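Local atomic coordinates of catalase (PDB entry 1M7S), a protein that decomposes hydrogen peroxide into water and oxygen with the help of a heme cofactor, protecting cells from its toxic effects. Residues A[444-452]-A[464-472]; A[69-77]-A[198-206]. All blocks are in the same frame, centred on the assembly; numbering follows the deposited sequence.

Interactions 1 and 2 belong to different parts of the catalase chain, with centres about 48 Å and nearest atoms about 31 Å apart, and neither reaches an annotated active-site residue. Interaction 1 (309 Å² buried) is a largely buried join in the C-terminal helical region, where 444-452 meets the end of helix 458-467 and the turn leading to helix 472-480. Leu450 packs on Val464 and Ala465 there, beside two side-chain-to-backbone hydrogen bonds. Interaction 2 (478 Å²) is only partly buried and lies at an end of the β-barrel, where loop 69-77 runs over the hairpin 198-206. Its chemistry mixes hydrogen bonds, bridging waters and a CH-pi contact. The two share no secondary-structure element.

Interaction 1 (A[444-452]-A[464-472]); sequences ESKNIMLSY and VAEVAKGDL. Unlike the reference sequence in segment 444-452: Tyr452 (reference Val).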
loop_
_atom_site.group_PDB
_atom_site.type_symbol
_atom_site.label_atom_id
_atom_site.label_comp_id
_atom_site.label_asym_id
_atom_site.label_seq_id
_atom_site.Cartn_x
_atom_site.Cartn_y
_atom_site.Cartn_z
ATOM N N GLU A 444 -22.076 20.677 -32.259
ATOM C CA GLU A 444 -23.075 19.618 -32.223
ATOM C C GLU A 444 -23.540 19.338 -30.788
ATOM O O GLU A 444 -24.749 19.280 -30.549
ATOM C CB GLU A 444 -22.546 18.361 -32.894
ATOM C CG GLU A 444 -23.561 17.283 -33.190
ATOM C CD GLU A 444 -22.956 16.086 -33.914
ATOM O OE1 GLU A 444 -22.540 16.250 -35.095
ATOM O OE2 GLU A 444 -22.885 14.974 -33.330
ATOM N N SER A 445 -22.635 19.159 -29.837
ATOM C CA SER A 445 -23.075 18.893 -28.451
ATOM C C SER A 445 -23.810 20.085 -27.855
ATOM O O SER A 445 -24.754 19.886 -27.094
ATOM C CB SER A 445 -21.873 18.640 -27.513
ATOM O OG SER A 445 -21.288 17.421 -27.934
ATOM N N LYS A 446 -23.358 21.288 -28.184
ATOM C CA LYS A 446 -23.961 22.512 -27.661
ATOM C C LYS A 446 -25.416 22.627 -28.115
ATOM O O LYS A 446 -26.267 22.855 -27.263
ATOM C CB LYS A 446 -23.194 23.757 -28.117
ATOM C CG LYS A 446 -23.795 25.081 -27.684
ATOM C CD LYS A 446 -23.203 26.287 -28.392
ATOM C CE LYS A 446 -21.707 26.457 -28.184
ATOM N NZ LYS A 446 -21.183 27.695 -28.842
ATOM N N ASN A 447 -25.736 22.432 -29.404
ATOM C CA ASN A 447 -27.144 22.565 -29.782
ATOM C C ASN A 447 -27.978 21.419 -29.219
ATOM O O ASN A 447 -29.151 21.685 -28.996
ATOM C CB ASN A 447 -27.319 22.653 -31.302
ATOM C CG ASN A 447 -26.778 24.005 -31.788
ATOM O OD1 ASN A 447 -26.959 25.036 -31.166
ATOM N ND2 ASN A 447 -26.099 23.961 -32.925
ATOM N N ILE A 448 -27.359 20.256 -28.989
ATOM C CA ILE A 448 -28.145 19.147 -28.405
ATOM C C ILE A 448 -28.469 19.469 -26.946
ATOM O O ILE A 448 -29.586 19.250 -26.469
ATOM C CB ILE A 448 -27.407 17.837 -28.551
ATOM C CG1 ILE A 448 -27.505 17.338 -30.020
ATOM C CG2 ILE A 448 -27.990 16.782 -27.583
ATOM C CD1 ILE A 448 -26.546 16.125 -30.136
ATOM N N MET A 449 -27.475 19.941 -26.204
ATOM C CA MET A 449 -27.689 20.387 -24.830
ATOM C C MET A 449 -28.793 21.432 -24.782
ATOM O O MET A 449 -29.631 21.358 -23.862
ATOM C CB MET A 449 -26.418 20.998 -24.246
ATOM C CG MET A 449 -25.385 19.970 -23.771
ATOM S SD MET A 449 -25.933 18.668 -22.648
ATOM C CE MET A 449 -26.730 19.617 -21.361
ATOM N N LEU A 450 -28.740 22.418 -25.672
ATOM C CA LEU A 450 -29.765 23.479 -25.707
ATOM C C LEU A 450 -31.149 22.940 -25.968
ATOM O O LEU A 450 -32.161 23.413 -25.421
ATOM C CB LEU A 450 -29.334 24.500 -26.787
ATOM C CG LEU A 450 -28.155 25.389 -26.353
ATOM C CD1 LEU A 450 -27.720 26.290 -27.512
ATOM C CD2 LEU A 450 -28.416 26.216 -25.099
ATOM N N SER A 451 -31.234 21.905 -26.813
ATOM C CA SER A 451 -32.533 21.285 -27.119
ATOM C C SER A 451 -33.133 20.681 -25.859
ATOM O O SER A 451 -34.362 20.730 -25.652
ATOM C CB SER A 451 -32.435 20.261 -28.254
ATOM O OG SER A 451 -31.862 19.016 -27.883
ATOM N N TYR A 452 -32.268 20.106 -25.001
ATOM C CA TYR A 452 -32.775 19.574 -23.724
ATOM C C TYR A 452 -33.375 20.657 -22.868
ATOM O O TYR A 452 -34.457 20.506 -22.300
ATOM C CB TYR A 452 -31.666 18.838 -22.960
ATOM C CG TYR A 452 -31.085 17.650 -23.726
ATOM C CD1 TYR A 452 -29.819 17.173 -23.352
ATOM C CD2 TYR A 452 -31.785 16.960 -24.700
ATOM C CE1 TYR A 452 -29.283 16.072 -23.997
ATOM C CE2 TYR A 452 -31.244 15.877 -25.370
ATOM C CZ TYR A 452 -29.986 15.425 -25.003
ATOM O OH TYR A 452 -29.421 14.361 -25.648
ATOM N N VAL A 464 -30.589 30.521 -22.645
ATOM C CA VAL A 464 -29.219 29.945 -22.562
ATOM C C VAL A 464 -28.618 29.858 -23.964
ATOM O O VAL A 464 -27.439 30.125 -24.099
ATOM C CB VAL A 464 -29.231 28.543 -21.959
ATOM C CG1 VAL A 464 -27.828 27.970 -21.878
ATOM C CG2 VAL A 464 -29.870 28.685 -20.574
ATOM N N ALA A 465 -29.421 29.566 -24.991
ATOM C CA ALA A 465 -28.910 29.577 -26.370
ATOM C C ALA A 465 -28.310 30.922 -26.782
ATOM O O ALA A 465 -27.355 30.949 -27.578
ATOM C CB ALA A 465 -30.033 29.218 -27.327
ATOM N N GLU A 466 -28.866 32.055 -26.374
ATOM C CA GLU A 466 -28.309 33.355 -26.709
ATOM C C GLU A 466 -26.945 33.557 -26.024
ATOM O O GLU A 466 -25.965 33.969 -26.636
ATOM C CB GLU A 466 -29.235 34.488 -26.289
ATOM N N VAL A 467 -26.873 33.266 -24.717
ATOM C CA VAL A 467 -25.591 33.418 -23.996
ATOM C C VAL A 467 -24.535 32.474 -24.537
ATOM O O VAL A 467 -23.353 32.839 -24.716
ATOM C CB VAL A 467 -25.840 33.151 -22.486
ATOM C CG1 VAL A 467 -24.528 33.273 -21.718
ATOM C CG2 VAL A 467 -26.861 34.108 -21.924
ATOM N N ALA A 468 -24.873 31.220 -24.852
ATOM C CA ALA A 468 -23.927 30.213 -25.303
ATOM C C ALA A 468 -23.649 30.336 -26.799
ATOM O O ALA A 468 -22.865 29.544 -27.289
ATOM C CB ALA A 468 -24.416 28.794 -25.052
ATOM N N LYS A 469 -24.374 31.206 -27.481
ATOM C CA LYS A 469 -24.198 31.352 -28.929
ATOM C C LYS A 469 -24.508 30.071 -29.673
ATOM O O LYS A 469 -23.800 29.686 -30.597
ATOM C CB LYS A 469 -22.797 31.839 -29.279
ATOM C CG LYS A 469 -22.276 33.045 -28.534
ATOM C CD LYS A 469 -23.155 34.271 -28.570
ATOM C CE LYS A 469 -22.591 35.400 -27.717
ATOM N NZ LYS A 469 -21.088 35.394 -27.675
ATOM N N GLY A 470 -25.625 29.419 -29.367
ATOM C CA GLY A 470 -26.060 28.247 -30.122
ATOM C C GLY A 470 -26.968 28.722 -31.245
ATOM O O GLY A 470 -27.230 29.923 -31.343
ATOM N N ASP A 471 -27.410 27.829 -32.105
ATOM C CA ASP A 471 -28.239 28.132 -33.273
ATOM C C ASP A 471 -29.686 27.824 -32.922
ATOM O O ASP A 471 -30.024 26.642 -32.928
ATOM C CB ASP A 471 -27.723 27.220 -34.393
ATOM C CG ASP A 471 -28.588 27.205 -35.638
ATOM O OD1 ASP A 471 -28.378 26.344 -36.537
ATOM O OD2 ASP A 471 -29.502 28.052 -35.726
ATOM N N LEU A 472 -30.487 28.815 -32.586
ATOM C CA LEU A 472 -31.858 28.628 -32.160
ATOM C C LEU A 472 -32.749 27.806 -33.059
ATOM O O LEU A 472 -33.512 26.925 -32.592
ATOM C CB LEU A 472 -32.514 29.984 -31.835
ATOM C CG LEU A 472 -33.897 29.899 -31.167
ATOM C CD1 LEU A 472 -33.802 29.168 -29.816
ATOM C CD2 LEU A 472 -34.503 31.286 -30.975
#
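The side-chain amide of Asn447 and the carboxylate of Asp471 are turned 78° apart, so they do not stack. The amide instead presents OD1 to the backbone: Asp471 N donates to Asn447 OD1 at 3.0 Å, with an N-H...O angle of 164°, the donor somewhat tilted from the carbonyl plane. On the other branch, Asn447 ND2 lies 3.9 Å from Asp471 CB. Asp471, the N-cap residue of helix 472-480, is bonded at two points, its backbone N to Asn447 OD1 and its OD2 to Ser473 OG.

From the preceding residue, the side chain of Lys446 starts with CG anti to the backbone N (chi1 177°) and bends at its third torsion. This carries NZ to Ala468 O, 2.9 Å away and almost in line with the C=O bond; NZ also binds Ala439 O. A positive charge placed at the C-terminal end of helix 458-467 probably suits the carbonyls there. The helix closes in a Schellman motif: Lys469 has positive phi, and Gly470 N returns to Ala465 O at 2.9 Å.

Next to these bonds, Leu450 sets both methyls against Gly470 and the last turn of helix 458-467. Its CD1 meets Gly470 CA at 3.7 Å and Ala465 CB at 3.7 Å, while Leu450 CD2 reaches Val464 CG1 at 3.7 Å. The two segments come nearest at Asn447 and Gly470, whose CA atoms are 5.8 Å apart.

Helix 443-456 packs not only on helix 458-467 but also on helix 424-438, through Leu450 on Leu438, on helix 472-480, through Asn447 and Leu450 on Val475, and on helix 155-163, through Met449.

Interaction 2 (A[69-77]-A[198-206]); sequences SDLSKATVF and LVNAKGEVH
Ser69 O lies 3.5 Å from Asn200 CB, and a water that donates to Ser69 O and accepts from Ala201 N bridges the two segments beside it. Asp70 O then takes a bond from Asn200 ND2 at 3.0 Å (N-H...O angle 161°), entering from above the carbonyl plane. The amide is fixed in rotation because ND2 also donates to Glu204 OE2 and OD1 accepts from Glu204 N.

Leu71 crosses His206 at about a right angle and sets CD2 over one ring face, 3.8 Å from the centroid and 4° off the normal: a CH-pi contact. A second water lies in the ring plane at its edge, 2.7 Å from His206 ND1, and within hydrogen-bonding distance of Leu71 O and Glu204 O.

At Ser72 the CA-H points to Val199 O, with CA 3.3 Å away; Lys73 N donates to the same oxygen at 3.0 Å. Ser72 OG accepts from Ala74 N, an ST turn, and also binds Gly316 O. Lys73, its CG between backbone N and carbonyl carbon (chi1 68°), extends along Asn200; NZ reaches Asn200 O through a water and binds Lys389 O directly. Finally, Phe77 CE1 approaches Leu198 CD2 at 4.3 Å.

Residues 198-206 form a β-hairpin whose type I turn, Asn200 to Gly203, ends in a G1 bulge at the positive-phi Gly203; the loop between strands 55-64 and 82-90 packs on this hairpin, which joins strands 196-199 and 205-214 of the catalase β-barrel.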
loop_
_atom_site.group_PDB
_atom_site.type_symbol
_atom_site.label_atom_id
_atom_site.label_comp_id
_atom_site.label_asym_id
_atom_site.label_seq_id
_atom_site.Cartn_x
_atom_site.Cartn_y
_atom_site.Cartn_z
ATOM N N SER A 69 -42.844 2.611 13.518
ATOM C CA SER A 69 -42.634 1.164 13.662
ATOM C C SER A 69 -43.269 0.368 12.528
ATOM O O SER A 69 -42.854 -0.710 12.082
ATOM C CB SER A 69 -43.174 0.710 15.042
ATOM O OG SER A 69 -44.574 0.972 15.027
ATOM N N ASP A 70 -44.319 0.911 11.935
ATOM C CA ASP A 70 -45.060 0.479 10.772
ATOM C C ASP A 70 -44.205 0.467 9.504
ATOM O O ASP A 70 -44.370 -0.326 8.571
ATOM C CB ASP A 70 -46.246 1.463 10.657
ATOM C CG ASP A 70 -45.925 2.841 11.237
ATOM O OD1 ASP A 70 -45.993 3.117 12.484
ATOM O OD2 ASP A 70 -45.540 3.746 10.450
ATOM N N LEU A 71 -43.211 1.362 9.430
ATOM C CA LEU A 71 -42.290 1.444 8.313
ATOM C C LEU A 71 -40.978 0.705 8.596
ATOM O O LEU A 71 -40.473 0.006 7.696
ATOM C CB LEU A 71 -41.929 2.921 8.045
ATOM C CG LEU A 71 -43.089 3.910 7.848
ATOM C CD1 LEU A 71 -42.547 5.222 7.289
ATOM C CD2 LEU A 71 -44.212 3.361 6.981
ATOM N N SER A 72 -40.409 0.880 9.780
ATOM C CA SER A 72 -39.086 0.272 10.031
ATOM C C SER A 72 -38.950 -0.243 11.451
ATOM O O SER A 72 -39.398 0.404 12.385
ATOM C CB SER A 72 -37.998 1.329 9.726
ATOM O OG SER A 72 -36.689 0.785 9.896
ATOM N N LYS A 73 -38.293 -1.364 11.560
ATOM C CA LYS A 73 -37.939 -1.921 12.873
ATOM C C LYS A 73 -36.659 -1.292 13.422
ATOM O O LYS A 73 -36.229 -1.620 14.550
ATOM C CB LYS A 73 -37.852 -3.414 12.789
ATOM C CG LYS A 73 -36.698 -3.965 11.949
ATOM C CD LYS A 73 -36.906 -5.458 11.737
ATOM C CE LYS A 73 -35.902 -6.000 10.743
ATOM N NZ LYS A 73 -35.993 -7.462 10.532
ATOM N N ALA A 74 -35.943 -0.451 12.675
ATOM C CA ALA A 74 -34.660 0.046 13.201
ATOM C C ALA A 74 -34.774 0.914 14.441
ATOM O O ALA A 74 -35.523 1.885 14.466
ATOM C CB ALA A 74 -33.872 0.774 12.115
ATOM N N THR A 75 -33.936 0.614 15.444
ATOM C CA THR A 75 -33.914 1.383 16.696
ATOM C C THR A 75 -33.659 2.859 16.581
ATOM O O THR A 75 -34.186 3.688 17.354
ATOM C CB THR A 75 -32.857 0.755 17.674
ATOM O OG1 THR A 75 -33.171 -0.633 17.775
ATOM C CG2 THR A 75 -32.945 1.357 19.070
ATOM N N VAL A 76 -32.866 3.327 15.587
ATOM C CA VAL A 76 -32.599 4.745 15.391
ATOM C C VAL A 76 -33.847 5.581 15.190
ATOM O O VAL A 76 -33.866 6.782 15.490
ATOM C CB VAL A 76 -31.592 4.929 14.194
ATOM C CG1 VAL A 76 -32.243 4.496 12.881
ATOM C CG2 VAL A 76 -31.095 6.350 14.116
ATOM N N PHE A 77 -34.972 5.021 14.724
ATOM C CA PHE A 77 -36.202 5.717 14.516
ATOM C C PHE A 77 -37.196 5.603 15.697
ATOM O O PHE A 77 -38.249 6.223 15.601
ATOM C CB PHE A 77 -36.902 5.152 13.276
ATOM C CG PHE A 77 -36.093 5.197 11.999
ATOM C CD1 PHE A 77 -35.875 4.036 11.276
ATOM C CD2 PHE A 77 -35.559 6.394 11.556
ATOM C CE1 PHE A 77 -35.158 4.088 10.082
ATOM C CE2 PHE A 77 -34.835 6.446 10.383
ATOM C CZ PHE A 77 -34.632 5.286 9.638
ATOM N N LEU A 198 -37.445 0.566 3.701
ATOM C CA LEU A 198 -37.567 0.348 5.128
ATOM C C LEU A 198 -38.368 -0.960 5.351
ATOM O O LEU A 198 -39.398 -1.110 4.688
ATOM C CB LEU A 198 -38.260 1.507 5.853
ATOM C CG LEU A 198 -37.467 2.829 5.796
ATOM C CD1 LEU A 198 -38.043 3.907 6.716
ATOM C CD2 LEU A 198 -36.014 2.620 6.146
ATOM N N VAL A 199 -37.894 -1.759 6.271
ATOM C CA VAL A 199 -38.558 -3.049 6.514
ATOM C C VAL A 199 -38.975 -3.114 7.983
ATOM O O VAL A 199 -38.265 -2.671 8.896
ATOM C CB VAL A 199 -37.856 -4.240 5.876
ATOM C CG1 VAL A 199 -36.507 -3.948 5.218
ATOM C CG2 VAL A 199 -37.848 -5.513 6.697
ATOM N N ASN A 200 -40.244 -3.534 8.158
ATOM C CA ASN A 200 -40.802 -3.546 9.514
ATOM C C ASN A 200 -40.676 -4.920 10.131
ATOM O O ASN A 200 -40.235 -5.869 9.482
ATOM C CB ASN A 200 -42.206 -2.980 9.468
ATOM C CG ASN A 200 -43.268 -3.863 8.838
ATOM O OD1 ASN A 200 -43.084 -5.063 8.635
ATOM N ND2 ASN A 200 -44.421 -3.295 8.497
ATOM N N ALA A 201 -41.124 -5.040 11.399
ATOM C CA ALA A 201 -40.992 -6.351 12.063
ATOM C C ALA A 201 -41.811 -7.451 11.413
ATOM O O ALA A 201 -41.381 -8.622 11.538
ATOM C CB ALA A 201 -41.266 -6.207 13.549
ATOM N N LYS A 202 -42.833 -7.183 10.594
ATOM C CA LYS A 202 -43.518 -8.251 9.878
ATOM C C LYS A 202 -42.877 -8.603 8.551
ATOM O O LYS A 202 -43.305 -9.509 7.829
ATOM C CB LYS A 202 -44.994 -7.836 9.654
ATOM C CG LYS A 202 -45.615 -7.529 11.014
ATOM C CD LYS A 202 -47.116 -7.657 11.047
ATOM C CE LYS A 202 -47.800 -6.314 11.247
ATOM N NZ LYS A 202 -47.201 -5.294 10.340
ATOM N N GLY A 203 -41.828 -7.890 8.139
ATOM C CA GLY A 203 -41.118 -8.184 6.894
ATOM C C GLY A 203 -41.682 -7.380 5.723
ATOM O O GLY A 203 -41.284 -7.589 4.570
ATOM N N GLU A 204 -42.643 -6.525 5.996
ATOM C CA GLU A 204 -43.269 -5.718 4.965
ATOM C C GLU A 204 -42.365 -4.526 4.617
ATOM O O GLU A 204 -41.696 -4.060 5.508
ATOM C CB GLU A 204 -44.612 -5.149 5.404
ATOM C CG GLU A 204 -45.548 -6.312 5.765
ATOM C CD GLU A 204 -46.708 -5.809 6.597
ATOM O OE1 GLU A 204 -47.701 -6.579 6.746
ATOM O OE2 GLU A 204 -46.643 -4.669 7.106
ATOM N N VAL A 205 -42.432 -4.114 3.366
ATOM C CA VAL A 205 -41.501 -3.072 2.890
ATOM C C VAL A 205 -42.203 -1.808 2.488
ATOM O O VAL A 205 -43.318 -1.797 1.969
ATOM C CB VAL A 205 -40.858 -3.827 1.686
ATOM C CG1 VAL A 205 -40.436 -2.928 0.570
ATOM C CG2 VAL A 205 -39.689 -4.687 2.211
ATOM N N HIS A 206 -41.565 -0.643 2.626
ATOM C CA HIS A 206 -42.037 0.625 2.160
ATOM C C HIS A 206 -40.809 1.341 1.502
ATOM O O HIS A 206 -39.720 1.070 1.966
ATOM C CB HIS A 206 -42.584 1.591 3.190
ATOM C CG HIS A 206 -43.923 1.196 3.752
ATOM N ND1 HIS A 206 -44.000 0.150 4.663
ATOM C CD2 HIS A 206 -45.158 1.684 3.572
ATOM C CE1 HIS A 206 -45.275 -0.006 5.027
ATOM N NE2 HIS A 206 -45.986 0.912 4.394
HETATM O O HOH W 1 -41.599 -2.639 13.033
HETATM O O HOH W 2 -42.193 -1.290 6.011
HETATM O O HOH W 3 -38.228 -8.033 9.445
#